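Non-structural protein 3 (Porcine deltacoronavirus, PDB 6LN0) probably helps process the viral polyprotein through a papain-like peptidase domain and also carries a macro domain, the family known for binding ADP-ribose. Local coordinates at residues S29-A35 and V83-V89; L52-Y57 and T73-A78; G265-F269 and V316-V321; Y274-I280 and L320-A326. All coordinates share one frame; numbering follows the deposited sequence.

Contact 1: residues S29-A35 and V83-V89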
loop_
_atom_site.group_PDB
_atom_site.type_symbol
_atom_site.label_atom_id
_atom_site.label_comp_id
_atom_site.label_asym_id
_atom_site.label_seq_id
_atom_site.Cartn_x
_atom_site.Cartn_y
_atom_site.Cartn_z
ATOM N N SER A 29 -2.973 9.674 42.494
ATOM C CA SER A 29 -2.154 10.113 41.385
ATOM C C SER A 29 -0.886 10.785 41.877
ATOM O O SER A 29 -0.809 11.287 42.998
ATOM C CB SER A 29 -2.940 11.078 40.500
ATOM O OG SER A 29 -4.222 10.558 40.176
ATOM N N VAL A 30 0.121 10.779 41.016
ATOM C CA VAL A 30 1.291 11.620 41.194
ATOM C C VAL A 30 1.017 12.896 40.422
ATOM O O VAL A 30 0.933 12.880 39.192
ATOM C CB VAL A 30 2.567 10.939 40.704
ATOM C CG1 VAL A 30 3.730 11.941 40.706
ATOM C CG2 VAL A 30 2.868 9.744 41.582
ATOM N N LEU A 31 0.850 13.995 41.144
ATOM C CA LEU A 31 0.611 15.285 40.523
ATOM C C LEU A 31 1.950 15.970 40.352
ATOM O O LEU A 31 2.648 16.210 41.344
ATOM C CB LEU A 31 -0.332 16.119 41.381
ATOM C CG LEU A 31 -0.623 17.537 40.928
ATOM C CD1 LEU A 31 -1.458 17.516 39.653
ATOM C CD2 LEU A 31 -1.350 18.282 42.038
ATOM N N VAL A 32 2.318 16.271 39.104
ATOM C CA VAL A 32 3.590 16.929 38.825
ATOM C C VAL A 32 3.432 18.438 38.961
ATOM O O VAL A 32 2.470 19.030 38.460
ATOM C CB VAL A 32 4.128 16.568 37.425
ATOM C CG1 VAL A 32 5.474 17.211 37.246
ATOM C CG2 VAL A 32 4.256 15.062 37.241
ATOM N N ASN A 33 4.407 19.064 39.607
ATOM C CA ASN A 33 4.412 20.504 39.863
ATOM C C ASN A 33 5.605 21.128 39.158
ATOM O O ASN A 33 6.757 20.909 39.580
ATOM C CB ASN A 33 4.471 20.786 41.368
ATOM C CG ASN A 33 4.475 22.284 41.703
ATOM O OD1 ASN A 33 5.346 23.053 41.261
ATOM N ND2 ASN A 33 3.507 22.697 42.517
ATOM N N PRO A 34 5.404 21.905 38.110
ATOM C CA PRO A 34 6.534 22.522 37.405
ATOM C C PRO A 34 6.971 23.786 38.133
ATOM O O PRO A 34 6.267 24.801 38.134
ATOM C CB PRO A 34 5.952 22.818 36.012
ATOM C CG PRO A 34 4.619 22.113 35.964
ATOM C CD PRO A 34 4.143 22.123 37.394
ATOM N N ALA A 35 8.142 23.723 38.758
ATOM C CA ALA A 35 8.494 24.601 39.849
ATOM C C ALA A 35 9.825 25.272 39.564
ATOM O O ALA A 35 10.535 24.927 38.614
ATOM C CB ALA A 35 8.574 23.827 41.173
ATOM N N VAL A 83 -5.014 12.785 45.165
ATOM C CA VAL A 83 -3.606 13.013 44.860
ATOM C C VAL A 83 -2.774 12.332 45.941
ATOM O O VAL A 83 -2.790 12.748 47.106
ATOM C CB VAL A 83 -3.289 14.510 44.774
ATOM C CG1 VAL A 83 -1.828 14.725 44.469
ATOM C CG2 VAL A 83 -4.147 15.162 43.723
ATOM N N ALA A 84 -2.045 11.275 45.554
ATOM C CA ALA A 84 -1.231 10.554 46.524
ATOM C C ALA A 84 -0.011 11.361 46.922
ATOM O O ALA A 84 0.409 11.320 48.081
ATOM C CB ALA A 84 -0.802 9.197 45.972
ATOM N N CYS A 85 0.579 12.091 45.979
ATOM C CA CYS A 85 1.754 12.893 46.288
ATOM C C CYS A 85 1.990 13.893 45.162
ATOM O O CYS A 85 1.334 13.855 44.117
ATOM C CB CYS A 85 2.976 12.005 46.498
ATOM S SG CYS A 85 3.354 11.024 45.034
ATOM N N ILE A 86 2.953 14.785 45.398
ATOM C CA ILE A 86 3.293 15.882 44.503
ATOM C C ILE A 86 4.771 15.773 44.166
ATOM O O ILE A 86 5.608 15.664 45.062
ATOM C CB ILE A 86 2.979 17.250 45.137
ATOM C CG1 ILE A 86 1.470 17.436 45.256
ATOM C CG2 ILE A 86 3.586 18.402 44.333
ATOM C CD1 ILE A 86 1.052 18.493 46.270
ATOM N N LEU A 87 5.087 15.814 42.880
ATOM C CA LEU A 87 6.455 15.687 42.412
ATOM C C LEU A 87 6.878 17.019 41.808
ATOM O O LEU A 87 6.138 17.596 41.006
ATOM C CB LEU A 87 6.551 14.539 41.396
ATOM C CG LEU A 87 7.856 14.200 40.685
ATOM C CD1 LEU A 87 8.987 14.049 41.660
ATOM C CD2 LEU A 87 7.678 12.920 39.839
ATOM N N HIS A 88 8.043 17.513 42.205
ATOM C CA HIS A 88 8.511 18.832 41.802
ATOM C C HIS A 88 9.694 18.673 40.871
ATOM O O HIS A 88 10.665 17.998 41.221
ATOM C CB HIS A 88 8.947 19.690 43.002
ATOM C CG HIS A 88 7.885 19.864 44.034
ATOM N ND1 HIS A 88 7.510 18.851 44.889
ATOM C CD2 HIS A 88 7.108 20.931 44.347
ATOM C CE1 HIS A 88 6.550 19.290 45.690
ATOM N NE2 HIS A 88 6.281 20.545 45.376
ATOM N N VAL A 89 9.636 19.342 39.720
ATOM C CA VAL A 89 10.742 19.368 38.775
ATOM C C VAL A 89 10.879 20.760 38.177
ATOM O O VAL A 89 9.890 21.472 37.976
ATOM C CB VAL A 89 10.547 18.322 37.672
ATOM C CG1 VAL A 89 10.833 16.963 38.244
ATOM C CG2 VAL A 89 9.125 18.401 37.147
#
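L31 and N33 each turn both backbone polar atoms to strand 83-89, and this regular parallel pairing makes the tight, buried middle of the contact. C85 O receives L31 N, L87 N reaches L31 O at 2.9 Å, and N33 N closes on L87 O at 2.7 Å. On one face, V30 holds CG1 anti to its N (chi1 171°), which lays that methyl 3.9 Å from L87 CB and leaves CG2 for C85 SG. The other face has L31 CB against V83 CG1, 3.7 Å apart, and the N33 amide slanting across H88 with the two planes 30° apart. Their polar ends are satisfied elsewhere, N33 ND2 by N41 and H88 NE2 by the hydroxyl of Y57. At S29 a beta bulge slips the register: S29 O takes A84 N at 2.8 Å in a bent bond (134°) and C85 N only weakly. The other end, with P34 and A35 partly exposed, is uneven: V89 N to N33 O stretches to 3.3 Å, but A35 N to V89 O closes again at 3.0 Å. In the macro-domain sheet, strand 29-34 runs between parallel strands 83-89 and 117-120; antiparallel 71-74 flanks 83-89, and I49 of helix 44-53 packs on L31 and N33.

Contact 2: residues L52-Y57 and T73-A78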
loop_
_atom_site.group_PDB
_atom_site.type_symbol
_atom_site.label_atom_id
_atom_site.label_comp_id
_atom_site.label_asym_id
_atom_site.label_seq_id
_atom_site.Cartn_x
_atom_site.Cartn_y
_atom_site.Cartn_z
ATOM N N LEU A 52 -3.973 24.304 46.592
ATOM C CA LEU A 52 -4.822 23.129 46.539
ATOM C C LEU A 52 -4.339 22.161 47.606
ATOM O O LEU A 52 -5.118 21.392 48.182
ATOM C CB LEU A 52 -4.766 22.485 45.155
ATOM C CG LEU A 52 -6.046 22.403 44.323
ATOM C CD1 LEU A 52 -5.857 21.449 43.153
ATOM C CD2 LEU A 52 -7.218 21.961 45.167
ATOM N N ALA A 53 -3.038 22.202 47.853
ATOM C CA ALA A 53 -2.398 21.376 48.852
ATOM C C ALA A 53 -2.433 22.018 50.228
ATOM O O ALA A 53 -2.348 21.306 51.235
ATOM C CB ALA A 53 -0.950 21.104 48.442
ATOM N N GLY A 54 -2.539 23.344 50.283
ATOM C CA GLY A 54 -2.748 24.044 51.520
ATOM C C GLY A 54 -1.538 24.846 51.934
ATOM O O GLY A 54 -0.508 24.871 51.251
ATOM N N PRO A 55 -1.651 25.522 53.081
ATOM C CA PRO A 55 -0.560 26.386 53.542
ATOM C C PRO A 55 0.556 25.612 54.216
ATOM O O PRO A 55 1.728 25.982 54.092
ATOM C CB PRO A 55 -1.256 27.344 54.516
ATOM C CG PRO A 55 -2.487 26.637 54.936
ATOM C CD PRO A 55 -2.905 25.741 53.823
ATOM N N LYS A 56 0.219 24.540 54.936
ATOM C CA LYS A 56 1.275 23.694 55.487
ATOM C C LYS A 56 2.119 23.085 54.369
ATOM O O LYS A 56 3.333 22.894 54.528
ATOM C CB LYS A 56 0.676 22.608 56.391
ATOM C CG LYS A 56 0.037 23.135 57.702
ATOM C CD LYS A 56 1.079 23.297 58.829
ATOM C CE LYS A 56 0.500 23.945 60.091
ATOM N NZ LYS A 56 1.200 25.220 60.454
ATOM N N TYR A 57 1.510 22.814 53.217
ATOM C CA TYR A 57 2.302 22.414 52.054
ATOM C C TYR A 57 3.341 23.478 51.714
ATOM O O TYR A 57 4.535 23.176 51.575
ATOM C CB TYR A 57 1.380 22.127 50.867
ATOM C CG TYR A 57 2.070 22.125 49.523
ATOM C CD1 TYR A 57 2.726 20.990 49.055
ATOM C CD2 TYR A 57 2.062 23.252 48.716
ATOM C CE1 TYR A 57 3.362 20.992 47.839
ATOM C CE2 TYR A 57 2.700 23.261 47.493
ATOM C CZ TYR A 57 3.343 22.133 47.062
ATOM O OH TYR A 57 3.969 22.156 45.846
ATOM N N THR A 73 6.846 14.965 47.499
ATOM C CA THR A 73 6.182 15.568 48.623
ATOM C C THR A 73 4.825 14.907 48.787
ATOM O O THR A 73 4.222 14.452 47.808
ATOM C CB THR A 73 6.070 17.073 48.362
ATOM O OG1 THR A 73 7.310 17.697 48.708
ATOM C CG2 THR A 73 5.019 17.683 49.144
ATOM N N ASP A 74 4.367 14.818 50.034
ATOM C CA ASP A 74 2.998 14.420 50.301
ATOM C C ASP A 74 2.045 15.427 49.662
ATOM O O ASP A 74 2.426 16.535 49.311
ATOM C CB ASP A 74 2.784 14.328 51.816
ATOM C CG ASP A 74 1.500 13.628 52.193
ATOM O OD1 ASP A 74 0.421 14.209 51.984
ATOM O OD2 ASP A 74 1.558 12.503 52.727
ATOM N N SER A 75 0.786 15.039 49.497
ATOM C CA SER A 75 -0.175 15.939 48.863
ATOM C C SER A 75 -0.979 16.791 49.844
ATOM O O SER A 75 -1.830 17.571 49.399
ATOM C CB SER A 75 -1.131 15.138 48.007
ATOM O OG SER A 75 -1.646 14.084 48.784
ATOM N N PHE A 76 -0.763 16.640 51.155
ATOM C CA PHE A 76 -1.413 17.471 52.159
ATOM C C PHE A 76 -2.912 17.606 51.922
ATOM O O PHE A 76 -3.627 16.600 51.895
ATOM C CB PHE A 76 -0.748 18.843 52.212
ATOM C CG PHE A 76 0.672 18.804 52.699
ATOM C CD1 PHE A 76 1.696 18.425 51.857
ATOM C CD2 PHE A 76 0.983 19.132 54.014
ATOM C CE1 PHE A 76 2.999 18.379 52.300
ATOM C CE2 PHE A 76 2.291 19.101 54.467
ATOM C CZ PHE A 76 3.305 18.711 53.610
ATOM N N ASP A 77 -3.401 18.841 51.750
ATOM C CA ASP A 77 -4.842 19.047 51.617
ATOM C C ASP A 77 -5.402 18.373 50.374
ATOM O O ASP A 77 -6.534 17.875 50.404
ATOM C CB ASP A 77 -5.171 20.537 51.602
ATOM C CG ASP A 77 -5.432 21.098 53.002
ATOM O OD1 ASP A 77 -6.502 20.771 53.567
ATOM O OD2 ASP A 77 -4.583 21.869 53.534
ATOM N N ALA A 78 -4.624 18.318 49.286
ATOM C CA ALA A 78 -5.114 17.741 48.039
ATOM C C ALA A 78 -5.333 16.239 48.115
ATOM O O ALA A 78 -5.882 15.668 47.163
ATOM C CB ALA A 78 -4.149 18.041 46.895
#
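The alpha carbon of Y57 sits squarely over the centre of the F76 ring, 3.8 Å from Y57 CA to the ring centroid and only 3° off the normal, a CH-pi contact made by a helix backbone. The Y57 side chain then carries on past the same phenyl: its ring edge turns toward the F76 face in an offset edge-to-face pair, centroids 6.0 Å apart and planes at 73°. Y57 has CG anti to its N (chi1 162°), which sends the ring over toward T73, whose CG2 meets the tyrosine edge 3.9 Å from Y57 CE1. F76 is presented by an Asx turn, in which F76 N donates to the anti lone pair of D74 OD1 at 2.8 Å. Just beyond, the chain is fixed to the end of helix 44-53 by one backbone hydrogen bond, D77 N to A53 O at 2.7 Å. That carbonyl is closely surrounded, with F76 CB 3.1 Å from A53 O and D77 CB packed beside it too. G54, which leaves the helical conformation with positive phi and also stands at the N-cap position of helix 55-64, has no side chain between its backbone and the D77 carboxylate, so G54 CA lies 3.5 Å from D77 OD2. The contact thus ties the kink between helices 44-53 and 55-64 to the turn following edge strand 71-74, while A53 and Y57 also reach I86 on the adjoining strand 83-89.

Contact 3: residues G265-F269 and V316-V321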
loop_
_atom_site.group_PDB
_atom_site.type_symbol
_atom_site.label_atom_id
_atom_site.label_comp_id
_atom_site.label_asym_id
_atom_site.label_seq_id
_atom_site.Cartn_x
_atom_site.Cartn_y
_atom_site.Cartn_z
ATOM N N GLY A 265 0.534 -10.498 -30.893
ATOM C CA GLY A 265 -0.528 -11.258 -30.250
ATOM C C GLY A 265 -1.903 -10.674 -30.518
ATOM O O GLY A 265 -2.832 -11.396 -30.891
ATOM N N VAL A 266 -2.050 -9.354 -30.332
ATOM C CA VAL A 266 -3.310 -8.668 -30.624
ATOM C C VAL A 266 -3.688 -8.754 -32.096
ATOM O O VAL A 266 -4.880 -8.730 -32.439
ATOM C CB VAL A 266 -3.224 -7.201 -30.164
ATOM C CG1 VAL A 266 -4.578 -6.515 -30.331
ATOM C CG2 VAL A 266 -2.758 -7.151 -28.712
ATOM N N ASN A 267 -2.704 -8.812 -32.994
ATOM C CA ASN A 267 -3.064 -8.845 -34.404
ATOM C C ASN A 267 -3.537 -10.229 -34.838
ATOM O O ASN A 267 -4.505 -10.336 -35.593
ATOM C CB ASN A 267 -1.898 -8.358 -35.256
ATOM C CG ASN A 267 -1.703 -6.860 -35.127
ATOM O OD1 ASN A 267 -2.623 -6.139 -34.690
ATOM N ND2 ASN A 267 -0.509 -6.383 -35.469
ATOM N N LEU A 268 -2.882 -11.295 -34.373
ATOM C CA LEU A 268 -3.457 -12.632 -34.513
ATOM C C LEU A 268 -4.875 -12.674 -33.955
ATOM O O LEU A 268 -5.802 -13.162 -34.612
ATOM C CB LEU A 268 -2.579 -13.659 -33.801
ATOM C CG LEU A 268 -3.006 -15.112 -33.893
ATOM C CD1 LEU A 268 -3.003 -15.590 -35.334
ATOM C CD2 LEU A 268 -2.058 -15.954 -33.052
ATOM N N PHE A 269 -5.065 -12.144 -32.741
ATOM C CA PHE A 269 -6.373 -12.236 -32.105
ATOM C C PHE A 269 -7.433 -11.556 -32.957
ATOM O O PHE A 269 -8.533 -12.088 -33.137
ATOM C CB PHE A 269 -6.353 -11.632 -30.687
ATOM C CG PHE A 269 -7.678 -11.737 -29.996
ATOM C CD1 PHE A 269 -8.636 -10.747 -30.145
ATOM C CD2 PHE A 269 -8.006 -12.873 -29.282
ATOM C CE1 PHE A 269 -9.879 -10.879 -29.568
ATOM C CE2 PHE A 269 -9.255 -13.011 -28.702
ATOM C CZ PHE A 269 -10.183 -12.007 -28.829
ATOM N N VAL A 316 1.006 -13.850 -25.037
ATOM C CA VAL A 316 -0.034 -12.866 -25.312
ATOM C C VAL A 316 -1.258 -13.539 -25.920
ATOM O O VAL A 316 -2.374 -13.406 -25.406
ATOM C CB VAL A 316 0.508 -11.749 -26.218
ATOM C CG1 VAL A 316 -0.609 -10.785 -26.596
ATOM C CG2 VAL A 316 1.675 -11.050 -25.534
ATOM N N ILE A 317 -1.075 -14.274 -27.026
ATOM C CA ILE A 317 -2.242 -14.843 -27.689
ATOM C C ILE A 317 -2.952 -15.831 -26.768
ATOM O O ILE A 317 -4.182 -15.951 -26.805
ATOM C CB ILE A 317 -1.873 -15.485 -29.051
ATOM C CG1 ILE A 317 -3.150 -15.917 -29.747
ATOM C CG2 ILE A 317 -0.974 -16.712 -28.905
ATOM C CD1 ILE A 317 -4.107 -14.768 -29.969
ATOM N N SER A 318 -2.204 -16.526 -25.917
ATOM C CA SER A 318 -2.840 -17.460 -25.001
ATOM C C SER A 318 -3.608 -16.721 -23.911
ATOM O O SER A 318 -4.681 -17.169 -23.487
ATOM C CB SER A 318 -1.797 -18.390 -24.395
ATOM O OG SER A 318 -2.249 -18.869 -23.135
ATOM N N LEU A 319 -3.083 -15.579 -23.454
ATOM C CA LEU A 319 -3.818 -14.744 -22.510
ATOM C C LEU A 319 -5.126 -14.251 -23.114
ATOM O O LEU A 319 -6.189 -14.361 -22.496
ATOM C CB LEU A 319 -2.959 -13.560 -22.076
ATOM C CG LEU A 319 -3.771 -12.498 -21.343
ATOM C CD1 LEU A 319 -3.955 -12.929 -19.915
ATOM C CD2 LEU A 319 -3.074 -11.159 -21.428
ATOM N N LEU A 320 -5.072 -13.720 -24.334
ATOM C CA LEU A 320 -6.273 -13.177 -24.957
ATOM C C LEU A 320 -7.323 -14.253 -25.166
ATOM O O LEU A 320 -8.500 -14.060 -24.832
ATOM C CB LEU A 320 -5.919 -12.516 -26.287
ATOM C CG LEU A 320 -4.899 -11.381 -26.168
ATOM C CD1 LEU A 320 -4.670 -10.756 -27.551
ATOM C CD2 LEU A 320 -5.330 -10.330 -25.110
ATOM N N VAL A 321 -6.908 -15.406 -25.712
ATOM C CA VAL A 321 -7.860 -16.460 -26.076
ATOM C C VAL A 321 -8.544 -17.025 -24.832
ATOM O O VAL A 321 -9.760 -17.255 -24.820
ATOM C CB VAL A 321 -7.154 -17.563 -26.893
ATOM C CG1 VAL A 321 -7.982 -18.830 -26.897
ATOM C CG2 VAL A 321 -6.897 -17.092 -28.307
#
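The F269 ring has residues of helix 313-322 at its rim: V321 CG2 and I317 CD1 both approach the edge near the ring plane, the first 4.5 Å from F269 CD2. L320 meets the same ring at a slant, with L320 CB 3.7 Å from F269 CD2, and the ring of F276 stacks on F269. At the root of the phenyl, F269 CB lies 3.7 Å from L320 CD1 and also touches I317 CD1. I317 places CG1 anti to its backbone N (chi1 -174°), facing the other helix, and its CD1 ends 3.7 Å from G265 O. The short helical segments cross at -47° with their axes 8.8 Å apart, and no hydrogen bond joins them. G265 brings bare backbone to this crossing, and V316 CG1 rests on it 3.7 Å from G265 CA. Both segments belong to the papain-like peptidase part of the chain; helix 260-270 is probably the central helix that in this family bears the nucleophilic cysteine at its N-terminal end. L268 and I317 meet at about a right angle, L268 CD2 3.5 Å from I317 CG1. Past this pair the core continues into the sheet, where A419 touches both side chains and V378 and I380 lie against I317. L320 turns instead to helix 293-302, packing on W298 and I299.

Contact 4: residues Y274-I280 and L320-A326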
loop_
_atom_site.group_PDB
_atom_site.type_symbol
_atom_site.label_atom_id
_atom_site.label_comp_id
_atom_site.label_asym_id
_atom_site.label_seq_id
_atom_site.Cartn_x
_atom_site.Cartn_y
_atom_site.Cartn_z
ATOM N N TYR A 274 -13.165 -14.774 -31.909
ATOM C CA TYR A 274 -13.458 -14.868 -30.487
ATOM C C TYR A 274 -13.996 -13.543 -29.961
ATOM O O TYR A 274 -13.747 -12.480 -30.531
ATOM C CB TYR A 274 -12.201 -15.259 -29.710
ATOM C CG TYR A 274 -11.585 -16.586 -30.103
ATOM C CD1 TYR A 274 -12.376 -17.706 -30.337
ATOM C CD2 TYR A 274 -10.210 -16.716 -30.232
ATOM C CE1 TYR A 274 -11.806 -18.913 -30.690
ATOM C CE2 TYR A 274 -9.629 -17.905 -30.584
ATOM C CZ TYR A 274 -10.426 -19.014 -30.811
ATOM O OH TYR A 274 -9.847 -20.226 -31.159
ATOM N N GLN A 275 -14.739 -13.615 -28.853
ATOM C CA GLN A 275 -15.258 -12.429 -28.177
ATOM C C GLN A 275 -14.839 -12.435 -26.709
ATOM O O GLN A 275 -15.163 -13.369 -25.973
ATOM C CB GLN A 275 -16.785 -12.333 -28.287
ATOM C CG GLN A 275 -17.343 -11.277 -27.318
ATOM C CD GLN A 275 -18.789 -10.901 -27.574
ATOM O OE1 GLN A 275 -19.584 -11.709 -28.059
ATOM N NE2 GLN A 275 -19.141 -9.663 -27.233
ATOM N N PHE A 276 -14.143 -11.385 -26.287
ATOM C CA PHE A 276 -13.686 -11.260 -24.907
ATOM C C PHE A 276 -14.851 -11.258 -23.916
ATOM O O PHE A 276 -15.932 -10.741 -24.193
ATOM C CB PHE A 276 -12.913 -9.955 -24.738
ATOM C CG PHE A 276 -11.549 -9.967 -25.344
ATOM C CD1 PHE A 276 -10.597 -10.885 -24.927
ATOM C CD2 PHE A 276 -11.196 -9.010 -26.299
ATOM C CE1 PHE A 276 -9.324 -10.872 -25.471
ATOM C CE2 PHE A 276 -9.928 -8.985 -26.850
ATOM C CZ PHE A 276 -8.986 -9.920 -26.441
ATOM N N ARG A 277 -14.605 -11.792 -22.723
ATOM C CA ARG A 277 -15.549 -11.643 -21.628
ATOM C C ARG A 277 -15.765 -10.154 -21.295
ATOM O O ARG A 277 -14.946 -9.305 -21.647
ATOM C CB ARG A 277 -15.049 -12.414 -20.406
ATOM C CG ARG A 277 -13.912 -11.747 -19.690
ATOM C CD ARG A 277 -13.316 -12.705 -18.712
ATOM N NE ARG A 277 -12.019 -12.287 -18.217
ATOM C CZ ARG A 277 -11.842 -11.480 -17.178
ATOM N NH1 ARG A 277 -12.887 -10.989 -16.526
ATOM N NH2 ARG A 277 -10.615 -11.170 -16.785
ATOM N N PRO A 278 -16.873 -9.822 -20.620
ATOM C CA PRO A 278 -17.274 -8.404 -20.501
ATOM C C PRO A 278 -16.199 -7.441 -20.001
ATOM O O PRO A 278 -15.977 -6.393 -20.616
ATOM C CB PRO A 278 -18.463 -8.494 -19.530
ATOM C CG PRO A 278 -19.096 -9.800 -19.884
ATOM C CD PRO A 278 -17.947 -10.726 -20.156
ATOM N N ALA A 279 -15.526 -7.758 -18.898
ATOM C CA ALA A 279 -14.529 -6.829 -18.378
ATOM C C ALA A 279 -13.445 -6.537 -19.409
ATOM O O ALA A 279 -12.987 -5.396 -19.527
ATOM C CB ALA A 279 -13.911 -7.374 -17.095
ATOM N N ILE A 280 -13.031 -7.546 -20.176
ATOM C CA ILE A 280 -11.894 -7.359 -21.068
ATOM C C ILE A 280 -12.353 -6.755 -22.394
ATOM O O ILE A 280 -11.623 -5.959 -22.992
ATOM C CB ILE A 280 -11.111 -8.680 -21.275
ATOM C CG1 ILE A 280 -10.594 -9.245 -19.943
ATOM C CG2 ILE A 280 -9.919 -8.502 -22.222
ATOM C CD1 ILE A 280 -9.930 -8.178 -18.974
ATOM N N LEU A 320 -5.072 -13.720 -24.334
ATOM C CA LEU A 320 -6.273 -13.177 -24.957
ATOM C C LEU A 320 -7.323 -14.253 -25.166
ATOM O O LEU A 320 -8.500 -14.060 -24.832
ATOM C CB LEU A 320 -5.919 -12.516 -26.287
ATOM C CG LEU A 320 -4.899 -11.381 -26.168
ATOM C CD1 LEU A 320 -4.670 -10.756 -27.551
ATOM C CD2 LEU A 320 -5.330 -10.330 -25.110
ATOM N N VAL A 321 -6.908 -15.406 -25.712
ATOM C CA VAL A 321 -7.860 -16.460 -26.076
ATOM C C VAL A 321 -8.544 -17.025 -24.832
ATOM O O VAL A 321 -9.760 -17.255 -24.820
ATOM C CB VAL A 321 -7.154 -17.563 -26.893
ATOM C CG1 VAL A 321 -7.982 -18.830 -26.897
ATOM C CG2 VAL A 321 -6.897 -17.092 -28.307
ATOM N N SER A 322 -7.788 -17.243 -23.765
ATOM C CA SER A 322 -8.400 -17.770 -22.553
ATOM C C SER A 322 -9.334 -16.771 -21.864
ATOM O O SER A 322 -10.135 -17.189 -21.023
ATOM C CB SER A 322 -7.329 -18.216 -21.573
ATOM O OG SER A 322 -6.707 -17.082 -21.062
ATOM N N ASN A 323 -9.262 -15.472 -22.181
ATOM C CA ASN A 323 -10.218 -14.501 -21.660
ATOM C C ASN A 323 -11.367 -14.258 -22.616
ATOM O O ASN A 323 -12.070 -13.238 -22.494
ATOM C CB ASN A 323 -9.539 -13.177 -21.337
ATOM C CG ASN A 323 -8.863 -13.204 -20.017
ATOM O OD1 ASN A 323 -9.453 -12.874 -18.992
ATOM N ND2 ASN A 323 -7.608 -13.587 -20.021
ATOM N N SER A 324 -11.582 -15.177 -23.550
ATOM C CA SER A 324 -12.630 -15.085 -24.544
ATOM C C SER A 324 -13.545 -16.305 -24.448
ATOM O O SER A 324 -13.386 -17.166 -23.591
ATOM C CB SER A 324 -12.019 -14.967 -25.939
ATOM O OG SER A 324 -11.365 -16.186 -26.277
ATOM N N ASP A 325 -14.518 -16.368 -25.343
ATOM C CA ASP A 325 -15.388 -17.531 -25.472
ATOM C C ASP A 325 -14.770 -18.683 -26.294
ATOM O O ASP A 325 -15.518 -19.551 -26.727
ATOM C CB ASP A 325 -16.724 -17.120 -26.100
ATOM C CG ASP A 325 -16.578 -16.608 -27.541
ATOM O OD1 ASP A 325 -15.441 -16.386 -28.014
ATOM O OD2 ASP A 325 -17.620 -16.416 -28.209
ATOM N N ALA A 326 -13.455 -18.732 -26.512
ATOM C CA ALA A 326 -12.873 -19.762 -27.373
ATOM C C ALA A 326 -13.117 -21.148 -26.807
ATOM O O ALA A 326 -12.704 -21.454 -25.683
ATOM C CB ALA A 326 -11.366 -19.547 -27.539
#
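R277 takes CG into the crowded position between its N and its carbonyl carbon (chi1 75°) and then runs extended to NE, so that its guanidinium comes alongside the N323 amide, the two pointing the same way. Two donors converge on one oxygen: R277 NE meets a lone pair of N323 OD1 at 2.7 Å, and R277 NH2 reaches N323 OD1 at 3.0 Å, nearly along the C=O axis. The oxygen lies in the guanidinium plane, although the two flat groups are 34° apart. Each group has a further tie: R277 NH1 to the carbonyl of E223, and N323 ND2 back to the carbonyl of L319. Over one face of the guanidinium lies I280 CG1. The backbones also pair, R277 N with N323 O at 2.9 Å and D325 N with Q275 O at 3.1 Å, around a single bridge between F276 and S324. D325 curls back so that its OD1 receives Q275 N at 3.0 Å, from well above the carboxylate plane. The edge of the F276 ring faces the carbonyl oxygens of L320 and N323, with F276 CE1 3.4 Å from L320 O, while I280 CG2 lies over one face. At the far end A326 CB sits over the Y274 ring, 3.4 Å from its centroid, and V321 CG2 slants in against Y274 CE2. Here, in the papain-like peptidase region, the exit from helix 313-322 toward strand 327-332 is bound to the loop leading into helix 278-287, with R277 at the N-cap position of that helix.

Overall arrangement
Contacts 1 and 2 belong to the macro domain and contacts 3 and 4 to the papain-like peptidase, at opposite ends of an elongated chain; the centres of contacts 1 and 3 are about 76 Å apart. In each pair one contact is buried and the other partly exposed. Contact 1 is sheet core held by backbone hydrogen bonds, and contact 2 lies beside it at the sheet edge, where T73 O takes I86 N and aromatic packing dominates. Contact 3 is wholly apolar between helices. Contact 4 shares helix 313-322 with it but, nearer the surface, adds charged and amide side chains.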